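Local coordinates for CheC, inhibitor of MCP methylation / FliN fusion protein (Thermotoga maritima, PDB 4HYN) that probably dephosphorylates the phosphorylated chemotaxis response regulator CheY at the flagellar rotor, as a member of the CheC phosphatase family, at residues A[35-40]-A[165-170]; A[42-47]-A[159-164]; A[52-57]-A[142-147]; A[126-131]-A[193-198]. All coordinates share one frame; numbering follows the deposited sequence.

Interaction 1 of 4, residues A[35-40]-A[165-170]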
# COMPACT_ATOMS: atom_id res chain seq x y z
N ILE A 35 -15.48 2.02 -6.76
CA ILE A 35 -14.35 2.45 -5.95
C ILE A 35 -13.26 3.05 -6.82
O ILE A 35 -12.82 2.44 -7.79
CB ILE A 35 -13.79 1.28 -5.13
CG1 ILE A 35 -14.89 0.72 -4.22
CG2 ILE A 35 -12.60 1.75 -4.29
CD1 ILE A 35 -14.58 -0.60 -3.61
N HIS A 36 -12.86 4.26 -6.48
CA HIS A 36 -11.83 4.95 -7.23
C HIS A 36 -10.64 5.27 -6.33
O HIS A 36 -10.79 5.55 -5.14
CB HIS A 36 -12.38 6.24 -7.85
CG HIS A 36 -11.44 6.88 -8.82
ND1 HIS A 36 -10.61 6.15 -9.65
CD2 HIS A 36 -11.18 8.19 -9.09
CE1 HIS A 36 -9.89 6.98 -10.39
NE2 HIS A 36 -10.22 8.22 -10.07
N ILE A 37 -9.45 5.24 -6.92
CA ILE A 37 -8.24 5.54 -6.18
C ILE A 37 -7.34 6.54 -6.90
O ILE A 37 -7.23 6.53 -8.13
CB ILE A 37 -7.49 4.24 -5.79
CG1 ILE A 37 -8.22 3.58 -4.61
CG2 ILE A 37 -6.05 4.52 -5.41
CD1 ILE A 37 -7.58 2.30 -4.11
N THR A 38 -6.74 7.43 -6.13
CA THR A 38 -5.86 8.47 -6.64
C THR A 38 -4.59 8.50 -5.78
O THR A 38 -4.59 7.99 -4.66
CB THR A 38 -6.60 9.84 -6.62
OG1 THR A 38 -7.35 9.98 -7.84
CG2 THR A 38 -5.66 11.03 -6.45
N VAL A 39 -3.51 9.04 -6.32
CA VAL A 39 -2.23 9.14 -5.60
C VAL A 39 -1.78 10.60 -5.53
O VAL A 39 -0.94 11.04 -6.31
CB VAL A 39 -1.12 8.33 -6.30
CG1 VAL A 39 0.07 8.23 -5.39
CG2 VAL A 39 -1.62 6.96 -6.70
N PRO A 40 -2.31 11.36 -4.55
CA PRO A 40 -1.96 12.78 -4.38
C PRO A 40 -0.52 13.06 -3.95
O PRO A 40 0.07 14.06 -4.36
CB PRO A 40 -2.93 13.26 -3.30
CG PRO A 40 -4.04 12.22 -3.32
CD PRO A 40 -3.29 10.95 -3.53
N VAL A 165 4.05 6.62 -0.14
CA VAL A 165 3.02 6.94 -1.12
C VAL A 165 1.63 7.06 -0.51
O VAL A 165 1.18 6.16 0.22
CB VAL A 165 2.98 5.87 -2.23
CG1 VAL A 165 2.11 6.34 -3.38
CG2 VAL A 165 4.41 5.53 -2.71
N GLU A 166 0.95 8.16 -0.81
CA GLU A 166 -0.40 8.40 -0.31
C GLU A 166 -1.47 8.03 -1.34
O GLU A 166 -1.40 8.45 -2.50
CB GLU A 166 -0.58 9.85 0.09
CG GLU A 166 -1.98 10.17 0.63
CD GLU A 166 -2.24 11.65 0.83
OE1 GLU A 166 -3.43 12.04 0.80
OE2 GLU A 166 -1.28 12.44 1.02
N PHE A 167 -2.45 7.24 -0.91
CA PHE A 167 -3.55 6.84 -1.78
C PHE A 167 -4.86 7.40 -1.25
O PHE A 167 -5.15 7.28 -0.06
CB PHE A 167 -3.66 5.32 -1.85
CG PHE A 167 -2.59 4.67 -2.67
CD1 PHE A 167 -2.61 4.77 -4.05
CD2 PHE A 167 -1.56 3.97 -2.05
CE1 PHE A 167 -1.61 4.17 -4.82
CE2 PHE A 167 -0.55 3.37 -2.80
CZ PHE A 167 -0.57 3.47 -4.18
N GLU A 168 -5.63 8.04 -2.12
CA GLU A 168 -6.93 8.55 -1.71
C GLU A 168 -7.98 7.59 -2.26
O GLU A 168 -7.99 7.29 -3.45
CB GLU A 168 -7.18 9.97 -2.24
CG GLU A 168 -8.37 10.61 -1.55
CD GLU A 168 -8.85 11.87 -2.24
OE1 GLU A 168 -8.34 12.96 -1.90
OE2 GLU A 168 -9.75 11.77 -3.11
N MSE A 169 -8.84 7.07 -1.38
CA MSE A 169 -9.86 6.13 -1.80
C MSE A 169 -11.29 6.66 -1.62
O MSE A 169 -11.66 7.18 -0.56
CB MSE A 169 -9.67 4.78 -1.10
CG MSE A 169 -10.62 3.69 -1.55
SE MSE A 169 -10.11 1.91 -0.94
CE MSE A 169 -10.52 2.12 0.94
N GLU A 170 -12.07 6.55 -2.69
CA GLU A 170 -13.46 6.99 -2.70
C GLU A 170 -14.35 5.79 -2.94
O GLU A 170 -14.28 5.16 -3.98
CB GLU A 170 -13.69 8.04 -3.80
CG GLU A 170 -12.99 9.38 -3.55
CD GLU A 170 -13.12 10.37 -4.72
OE1 GLU A 170 -13.92 10.12 -5.66
OE2 GLU A 170 -12.42 11.41 -4.69

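Interaction 2 of 4, residues A[42-47]-A[159-164]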
# COMPACT_ATOMS: atom_id res chain seq x y z
N VAL A 42 3.67 11.63 -2.99
CA VAL A 42 4.81 10.71 -3.07
C VAL A 42 5.94 11.46 -2.36
O VAL A 42 6.42 12.49 -2.83
CB VAL A 42 5.24 10.38 -4.53
CG1 VAL A 42 6.40 9.39 -4.51
CG2 VAL A 42 4.08 9.78 -5.30
N ARG A 43 6.33 10.94 -1.21
CA ARG A 43 7.35 11.57 -0.38
C ARG A 43 8.57 10.70 -0.11
O ARG A 43 8.44 9.51 0.17
CB ARG A 43 6.68 11.98 0.94
CG ARG A 43 7.58 12.45 2.07
CD ARG A 43 6.73 12.67 3.32
NE ARG A 43 7.48 13.19 4.46
CZ ARG A 43 7.72 14.48 4.69
NH1 ARG A 43 7.27 15.41 3.84
NH2 ARG A 43 8.38 14.85 5.78
N GLU A 44 9.76 11.28 -0.25
CA GLU A 44 10.98 10.54 0.03
C GLU A 44 11.29 10.78 1.50
O GLU A 44 11.19 11.91 1.99
CB GLU A 44 12.15 11.01 -0.83
CG GLU A 44 13.38 10.14 -0.64
CD GLU A 44 14.49 10.43 -1.63
OE1 GLU A 44 14.30 11.26 -2.55
OE2 GLU A 44 15.57 9.82 -1.48
N GLU A 45 11.68 9.72 2.20
CA GLU A 45 11.93 9.82 3.63
C GLU A 45 13.05 8.90 4.10
O GLU A 45 13.22 7.81 3.56
CB GLU A 45 10.63 9.42 4.35
CG GLU A 45 10.55 9.80 5.81
CD GLU A 45 10.16 11.25 6.01
OE1 GLU A 45 8.95 11.54 6.00
OE2 GLU A 45 11.06 12.09 6.18
N LYS A 46 13.84 9.36 5.06
CA LYS A 46 14.88 8.50 5.63
C LYS A 46 14.11 7.46 6.45
O LYS A 46 13.09 7.77 7.05
CB LYS A 46 15.78 9.28 6.59
CG LYS A 46 16.87 10.14 5.99
CD LYS A 46 17.63 10.76 7.15
CE LYS A 46 18.74 11.71 6.74
NZ LYS A 46 19.38 12.32 7.95
N MSE A 47 14.61 6.23 6.46
CA MSE A 47 13.98 5.13 7.21
C MSE A 47 13.75 5.45 8.69
O MSE A 47 12.71 5.10 9.24
CB MSE A 47 14.84 3.87 7.08
CG MSE A 47 14.35 2.64 7.84
SE MSE A 47 12.74 1.79 7.13
CE MSE A 47 11.67 1.83 8.74
N GLU A 159 19.57 5.29 7.79
CA GLU A 159 19.94 6.38 6.88
C GLU A 159 19.58 6.10 5.42
O GLU A 159 19.78 6.96 4.56
CB GLU A 159 21.42 6.74 6.99
CG GLU A 159 21.84 7.32 8.35
CD GLU A 159 21.16 8.65 8.68
OE1 GLU A 159 21.09 9.53 7.80
OE2 GLU A 159 20.72 8.81 9.83
N LYS A 160 19.09 4.90 5.12
CA LYS A 160 18.70 4.60 3.75
C LYS A 160 17.28 5.11 3.51
O LYS A 160 16.43 5.06 4.40
CB LYS A 160 18.83 3.11 3.43
CG LYS A 160 20.27 2.64 3.40
CD LYS A 160 20.41 1.13 3.47
CE LYS A 160 20.50 0.51 2.10
NZ LYS A 160 20.99 -0.91 2.15
N ASP A 161 17.04 5.61 2.31
CA ASP A 161 15.73 6.16 1.98
C ASP A 161 14.60 5.23 1.59
O ASP A 161 14.79 4.07 1.20
CB ASP A 161 15.86 7.33 0.99
CG ASP A 161 16.46 8.58 1.64
OD1 ASP A 161 17.01 8.49 2.77
OD2 ASP A 161 16.40 9.67 1.03
N VAL A 162 13.41 5.79 1.70
CA VAL A 162 12.18 5.10 1.44
C VAL A 162 11.21 6.07 0.76
O VAL A 162 11.43 7.29 0.75
CB VAL A 162 11.60 4.62 2.79
CG1 VAL A 162 10.55 5.58 3.31
CG2 VAL A 162 11.11 3.21 2.71
N ALA A 163 10.16 5.52 0.15
CA ALA A 163 9.14 6.33 -0.49
C ALA A 163 7.82 6.06 0.22
O ALA A 163 7.43 4.90 0.42
CB ALA A 163 9.02 6.00 -1.96
N VAL A 164 7.18 7.13 0.67
CA VAL A 164 5.90 7.03 1.34
C VAL A 164 4.87 7.54 0.35
O VAL A 164 4.86 8.71 -0.02
CB VAL A 164 5.87 7.84 2.67
CG1 VAL A 164 4.48 7.78 3.30
CG2 VAL A 164 6.90 7.28 3.65

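Interaction 3 of 4, residues A[52-57]-A[142-147]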
# COMPACT_ATOMS: atom_id res chain seq x y z
N SER A 52 7.67 8.21 12.84
CA SER A 52 7.15 9.49 13.32
C SER A 52 6.10 10.12 12.41
O SER A 52 5.47 11.11 12.78
CB SER A 52 8.30 10.48 13.57
OG SER A 52 8.97 10.79 12.36
N ASP A 53 5.93 9.56 11.21
CA ASP A 53 4.93 10.07 10.26
C ASP A 53 3.53 9.61 10.62
O ASP A 53 2.55 10.22 10.18
CB ASP A 53 5.23 9.59 8.84
CG ASP A 53 6.36 10.35 8.18
OD1 ASP A 53 6.83 9.85 7.14
OD2 ASP A 53 6.75 11.43 8.68
N PHE A 54 3.43 8.51 11.35
CA PHE A 54 2.14 7.95 11.75
C PHE A 54 1.97 8.01 13.26
O PHE A 54 2.94 7.97 14.00
CB PHE A 54 2.02 6.50 11.29
CG PHE A 54 2.34 6.29 9.84
CD1 PHE A 54 1.39 6.57 8.86
CD2 PHE A 54 3.59 5.84 9.45
CE1 PHE A 54 1.69 6.39 7.52
CE2 PHE A 54 3.90 5.65 8.10
CZ PHE A 54 2.95 5.93 7.13
N SER A 55 0.72 8.11 13.71
CA SER A 55 0.42 8.16 15.14
C SER A 55 -0.74 7.23 15.45
O SER A 55 -1.45 6.78 14.55
CB SER A 55 0.08 9.58 15.57
OG SER A 55 -1.21 9.95 15.10
N GLY A 56 -0.94 6.93 16.73
CA GLY A 56 -2.02 6.05 17.12
C GLY A 56 -1.80 4.60 16.77
O GLY A 56 -0.77 4.23 16.20
N GLU A 57 -2.75 3.76 17.13
CA GLU A 57 -2.68 2.32 16.86
C GLU A 57 -3.24 2.09 15.46
O GLU A 57 -4.39 2.44 15.18
CB GLU A 57 -3.51 1.58 17.92
CG GLU A 57 -3.08 0.15 18.20
CD GLU A 57 -3.79 -0.43 19.42
OE1 GLU A 57 -4.45 -1.49 19.28
OE2 GLU A 57 -3.69 0.17 20.51
N LEU A 142 -0.02 -2.30 14.81
CA LEU A 142 1.18 -1.68 15.36
C LEU A 142 0.80 -0.37 16.07
O LEU A 142 0.09 0.47 15.51
CB LEU A 142 2.18 -1.43 14.22
CG LEU A 142 3.61 -0.95 14.49
CD1 LEU A 142 4.33 -1.88 15.44
CD2 LEU A 142 4.36 -0.88 13.17
N ASN A 143 1.22 -0.24 17.33
CA ASN A 143 0.93 0.96 18.11
C ASN A 143 2.05 1.99 17.94
O ASN A 143 3.08 1.91 18.63
CB ASN A 143 0.76 0.62 19.59
CG ASN A 143 0.14 1.76 20.40
OD1 ASN A 143 0.07 2.91 19.95
ND2 ASN A 143 -0.33 1.44 21.61
N PHE A 144 1.85 2.94 17.03
CA PHE A 144 2.83 3.99 16.76
C PHE A 144 3.08 4.92 17.95
O PHE A 144 4.07 5.65 17.97
CB PHE A 144 2.44 4.79 15.51
CG PHE A 144 2.59 4.00 14.24
CD1 PHE A 144 1.56 3.20 13.77
CD2 PHE A 144 3.80 4.01 13.54
CE1 PHE A 144 1.73 2.41 12.64
CE2 PHE A 144 3.97 3.24 12.40
CZ PHE A 144 2.93 2.43 11.95
N ASP A 145 2.19 4.89 18.94
CA ASP A 145 2.36 5.72 20.13
C ASP A 145 3.21 5.01 21.20
O ASP A 145 3.54 5.60 22.23
CB ASP A 145 1.00 6.16 20.69
CG ASP A 145 0.35 7.25 19.85
OD1 ASP A 145 1.04 7.86 19.01
OD2 ASP A 145 -0.86 7.49 20.03
N ASP A 146 3.55 3.75 20.95
CA ASP A 146 4.40 2.97 21.85
C ASP A 146 5.83 3.23 21.37
O ASP A 146 6.21 2.86 20.27
CB ASP A 146 4.07 1.48 21.73
CG ASP A 146 4.88 0.61 22.70
OD1 ASP A 146 6.00 1.01 23.12
OD2 ASP A 146 4.40 -0.49 23.03
N PRO A 147 6.66 3.87 22.22
CA PRO A 147 8.05 4.18 21.85
C PRO A 147 8.94 2.98 21.53
O PRO A 147 9.95 3.13 20.86
CB PRO A 147 8.57 4.96 23.06
CG PRO A 147 7.72 4.48 24.18
CD PRO A 147 6.36 4.39 23.56

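Interaction 4 of 4, residues A[126-131]-A[193-198]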
# COMPACT_ATOMS: atom_id res chain seq x y z
N GLU A 126 2.58 -7.08 -15.43
CA GLU A 126 2.25 -6.85 -16.82
C GLU A 126 2.82 -5.51 -17.26
O GLU A 126 3.40 -5.39 -18.33
CB GLU A 126 0.73 -6.88 -17.03
CG GLU A 126 0.12 -8.26 -16.79
CD GLU A 126 -1.40 -8.27 -16.80
OE1 GLU A 126 -2.03 -7.27 -16.40
OE2 GLU A 126 -1.97 -9.32 -17.19
N LEU A 127 2.71 -4.51 -16.38
CA LEU A 127 3.19 -3.16 -16.66
C LEU A 127 4.70 -3.11 -16.92
O LEU A 127 5.14 -2.58 -17.93
CB LEU A 127 2.79 -2.22 -15.52
CG LEU A 127 2.42 -0.76 -15.81
CD1 LEU A 127 3.67 0.10 -15.86
CD2 LEU A 127 1.62 -0.64 -17.11
N LEU A 128 5.47 -3.73 -16.03
CA LEU A 128 6.93 -3.73 -16.15
C LEU A 128 7.53 -4.81 -17.04
O LEU A 128 8.73 -4.79 -17.33
CB LEU A 128 7.57 -3.77 -14.76
CG LEU A 128 7.35 -2.54 -13.88
CD1 LEU A 128 8.14 -2.67 -12.59
CD2 LEU A 128 7.77 -1.28 -14.63
N GLY A 129 6.69 -5.75 -17.48
CA GLY A 129 7.16 -6.82 -18.35
C GLY A 129 8.03 -7.83 -17.62
O GLY A 129 9.00 -8.35 -18.17
N ILE A 130 7.67 -8.13 -16.38
CA ILE A 130 8.43 -9.07 -15.58
C ILE A 130 7.51 -9.71 -14.55
O ILE A 130 6.58 -9.08 -14.07
CB ILE A 130 9.61 -8.35 -14.88
CG1 ILE A 130 10.53 -9.36 -14.20
CG2 ILE A 130 9.09 -7.31 -13.90
CD1 ILE A 130 11.23 -10.30 -15.17
N THR A 131 7.74 -10.98 -14.25
CA THR A 131 6.93 -11.69 -13.27
C THR A 131 7.36 -11.37 -11.85
O THR A 131 8.52 -11.54 -11.48
CB THR A 131 6.96 -13.23 -13.52
OG1 THR A 131 6.14 -13.54 -14.65
CG2 THR A 131 6.45 -14.00 -12.31
N GLU A 193 14.39 0.99 -13.60
CA GLU A 193 15.23 0.38 -14.63
C GLU A 193 14.35 -0.39 -15.60
O GLU A 193 14.57 -0.34 -16.81
CB GLU A 193 16.26 -0.56 -14.02
CG GLU A 193 17.40 0.13 -13.29
CD GLU A 193 18.22 -0.81 -12.40
OE1 GLU A 193 18.36 -2.01 -12.74
OE2 GLU A 193 18.73 -0.33 -11.36
N TYR A 194 13.35 -1.09 -15.08
CA TYR A 194 12.42 -1.85 -15.91
C TYR A 194 11.51 -0.90 -16.68
O TYR A 194 11.17 -1.14 -17.84
CB TYR A 194 11.54 -2.74 -15.04
CG TYR A 194 12.19 -4.01 -14.55
CD1 TYR A 194 12.26 -4.28 -13.18
CD2 TYR A 194 12.70 -4.95 -15.44
CE1 TYR A 194 12.82 -5.46 -12.71
CE2 TYR A 194 13.27 -6.14 -14.98
CZ TYR A 194 13.32 -6.38 -13.61
OH TYR A 194 13.89 -7.54 -13.13
N PHE A 195 11.10 0.16 -16.00
CA PHE A 195 10.21 1.17 -16.54
C PHE A 195 10.81 1.99 -17.69
O PHE A 195 10.17 2.20 -18.71
CB PHE A 195 9.77 2.11 -15.42
CG PHE A 195 8.68 3.06 -15.80
CD1 PHE A 195 7.35 2.64 -15.83
CD2 PHE A 195 8.97 4.40 -16.06
CE1 PHE A 195 6.33 3.54 -16.09
CE2 PHE A 195 7.96 5.31 -16.33
CZ PHE A 195 6.63 4.88 -16.35
N THR A 196 12.05 2.46 -17.51
CA THR A 196 12.68 3.26 -18.55
C THR A 196 13.03 2.48 -19.80
O THR A 196 12.98 3.03 -20.90
CB THR A 196 13.90 4.03 -18.04
OG1 THR A 196 14.76 3.15 -17.30
CG2 THR A 196 13.45 5.15 -17.16
N LYS A 197 13.34 1.20 -19.62
CA LYS A 197 13.67 0.34 -20.75
C LYS A 197 12.52 0.28 -21.76
O LYS A 197 12.77 0.31 -22.97
CB LYS A 197 14.02 -1.07 -20.29
CG LYS A 197 14.36 -2.02 -21.44
CD LYS A 197 14.49 -3.45 -20.95
CE LYS A 197 14.73 -4.42 -22.08
NZ LYS A 197 14.85 -5.83 -21.58
N LYS A 198 11.28 0.21 -21.29
CA LYS A 198 10.18 0.17 -22.23
C LYS A 198 9.55 1.51 -22.60
O LYS A 198 8.65 1.56 -23.44
CB LYS A 198 9.14 -0.92 -21.89
CG LYS A 198 8.46 -0.82 -20.57
CD LYS A 198 7.12 -1.56 -20.63
CE LYS A 198 7.27 -3.04 -20.96
NZ LYS A 198 5.94 -3.72 -20.92

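Interaction 1 of 4, residues A[35-40]-A[165-170]
Ile-37 and Met-169, a selenomethionine, face each other as a non-hydrogen-bonded pair of the antiparallel strands 35-46 and 161-171, their side chains running alongside one another. Met-169 CG, anti to its backbone N (chi1 -175°), lies 3.9 Å from Ile-37 CG1 and equally 3.9 Å from Ile-35 CG2, so it rests against two isoleucines of the neighbouring strand before bending at chi3. Val-39 divides its methyls: CG2 comes alongside Phe-167, 3.4 Å from CE1, while CG1 meets Val-165 CG1 at 3.4 Å. Ile-37 crosses Phe-167 obliquely, with CG2 3.7 Å from CD1 of that ring. On either side of Ile-37 the backbones pair reciprocally, His-36 with Glu-170 and Thr-38 with Glu-168, the shortest bond being Glu-168 N to Thr-38 O at 2.7 Å. The apolar face is covered by helix 6-30, where Phe-167 touches Met-20, and by helix 79-89 at Met-169. On the other face Glu-168 OE2 approaches Glu-170 OE2 to 3.1 Å, two acceptors beside Lys-176. The pairing thus builds a two-faced sheet edge, greasy beneath the helices and acidic opposite, where the carboxylates would tend to raise each other's proton affinity, an effect Lys-176 probably offsets.

Interaction 2 of 4, residues A[42-47]-A[159-164]
Glu-44 leaves strand 35-46 with CG anti to its backbone N (chi1 -174°) and stays extended, its tip carried toward strand 161-171. Glu-44 CB lies 4.1 Å from Val-162 O, and Glu-44 CG lies 3.7 Å from that oxygen and 3.5 Å from Asp-161 OD2. Glu-44 CD follows, 3.4 Å from Asp-161 OD2. At the tip, Glu-44 OE2 stands 2.6 Å from Asp-161 OD2, the carboxylate planes 84° apart. OE2 also accepts from Val-3 N and OE1 from Leu-4 N, so the N-terminal segment grips both oxygens. In the backbone, Arg-43 with Val-164 and Glu-45 with Val-162 form hydrogen-bonded antiparallel pairs. Met-47 N donates to Lys-160 O at 3.0 Å. Lys-46 runs beside Glu-159 in a salt bridge whose hydrogen bond, Lys-46 NZ to Glu-159 OE1 at 3.3 Å, is weak, while Glu-159 OE2 binds Lys-48. On the face of Val-162 and Val-164, Arg-43 NE meets Glu-45 OE1 at 2.7 Å within the guanidinium plane. An alanine in place of Asp-161 would remove the carboxylate facing Glu-44 and would probably loosen the fit at this strand end. Two buried acids this close imply that one probably holds a proton, while the N-H donors of Val-3 and Leu-4 would tend to stabilise negative charge on Glu-44.

Interaction 3 of 4, residues A[52-57]-A[142-147]
Two hydrogen bonds grip Asn-143 O, one from Asp-146 N at 3.0 Å and one from Thr-149 OG1, a hydroxyl shared with Asp-146 O. The first closes the type I turn from Asn-143 to Asp-146 that ends strand 133-143. Asn-143 also braces this turn through its side chain, which swings CG anti to the backbone N so that OD1 accepts from Asp-145 N at 3.1 Å, an Asx turn. The turn then holds Gly-56 at both ends of its backbone. Gly-56 N donates almost straight (172°) to Asp-145 OD1 at 3.2 Å, arriving well above the carboxylate plane, and Gly-56 O accepts from Phe-144 N at 3.0 Å. A positive phi of 72° at Gly-56 turns the chain into Glu-57, which pairs with Asn-143 across a non-hydrogen-bonded antiparallel bridge; the carboxylate of Glu-57 is bound by Lys-79. The Phe-144 ring packs between Phe-54 and Leu-142. Phe-54 CB sits over the centre of one ring face, 3.8 Å from the centroid, a CH-pi contact, and Leu-142 CG covers the opposite face toward its rim. Gly-56 O lies at the ring edge, near its plane, and the two phenyl rings meet obliquely with centroids 5.5 Å apart. An alanine here instead of Phe-144 would strip Phe-54 CB of its aromatic face and would probably let the 52-57 loop shift against the turn. With the N-H and C=O of Gly-56 both satisfied by the turn and the ring backed by Phe-151 and Val-60, polar and apolar contacts probably hold the loop together.

Interaction 4 of 4, residues A[126-131]-A[193-198]
Tyr-194 and Lys-198 of helix 185-200 and Leu-128 at the end of helix 103-128 bury the most surface; Tyr-194 meets Leu-128 and Ile-130, Lys-198 the carbonyl of Leu-127. Tyr-194, with CG anti to its carbonyl carbon (chi1 -78°), offers one ring face to Ile-130. Ile-130 CG2 stands over the ring centre, 4.2 Å from the centroid, a CH-pi contact, and Ile-130 CG1 reaches the phenol end, 4.0 Å from Tyr-194 OH. That hydroxyl also makes a weak hydrogen bond to Gly-68 O, and Lys-190 forms a cation-pi contact with the ring. Leu-128 crosses Tyr-194 at about a right angle. Its CD2 is 4.1 Å from Tyr-194 CB and 4.0 Å from Phe-195 CB, wedged against the helix backbone where the two residues join, and it lies at the edge of the Phe-195 ring. Lys-198 starts with CG in the crowded position between N and carbonyl carbon (chi1 60°) and bends at chi3. Its NZ thereby comes 3.3 Å from Leu-127 O, a weak hydrogen bond at the helix's C-terminal end, where carbonyl oxygens would be expected to attract a positive charge. Gly-129, with positive phi (72°), then leaves the helix and leads toward strand 133-143. Helix 6-30 touches both partners: Leu-127 and Phe-195 each meet Ile-15 on it, so helices 6-30, 103-128 and 185-200 converge at this corner.

Interactions 1 and 2 are successive lengths of one strand pair, 35-46 with 161-171, their centres about 19 Å apart. Interaction 3 brings the opposite outermost strand, 133-143, against the loop that follows strand 35-46. It touches interaction 2 where Asp-53 OD1 comes 2.9 Å from Glu-45 OE1, so the acid paired with Arg-43 also lies beside an acid. Interaction 4 joins helices, its centre about 35 Å from that of interaction 3, on opposite sides of the chain's centre. Helix 6-30 packs against interactions 1, 2 and 4, and interaction 4 uses the end of helix 103-128; CheC relatives carry catalytic residues on the equivalent helices, but these contacts are probably structural packing.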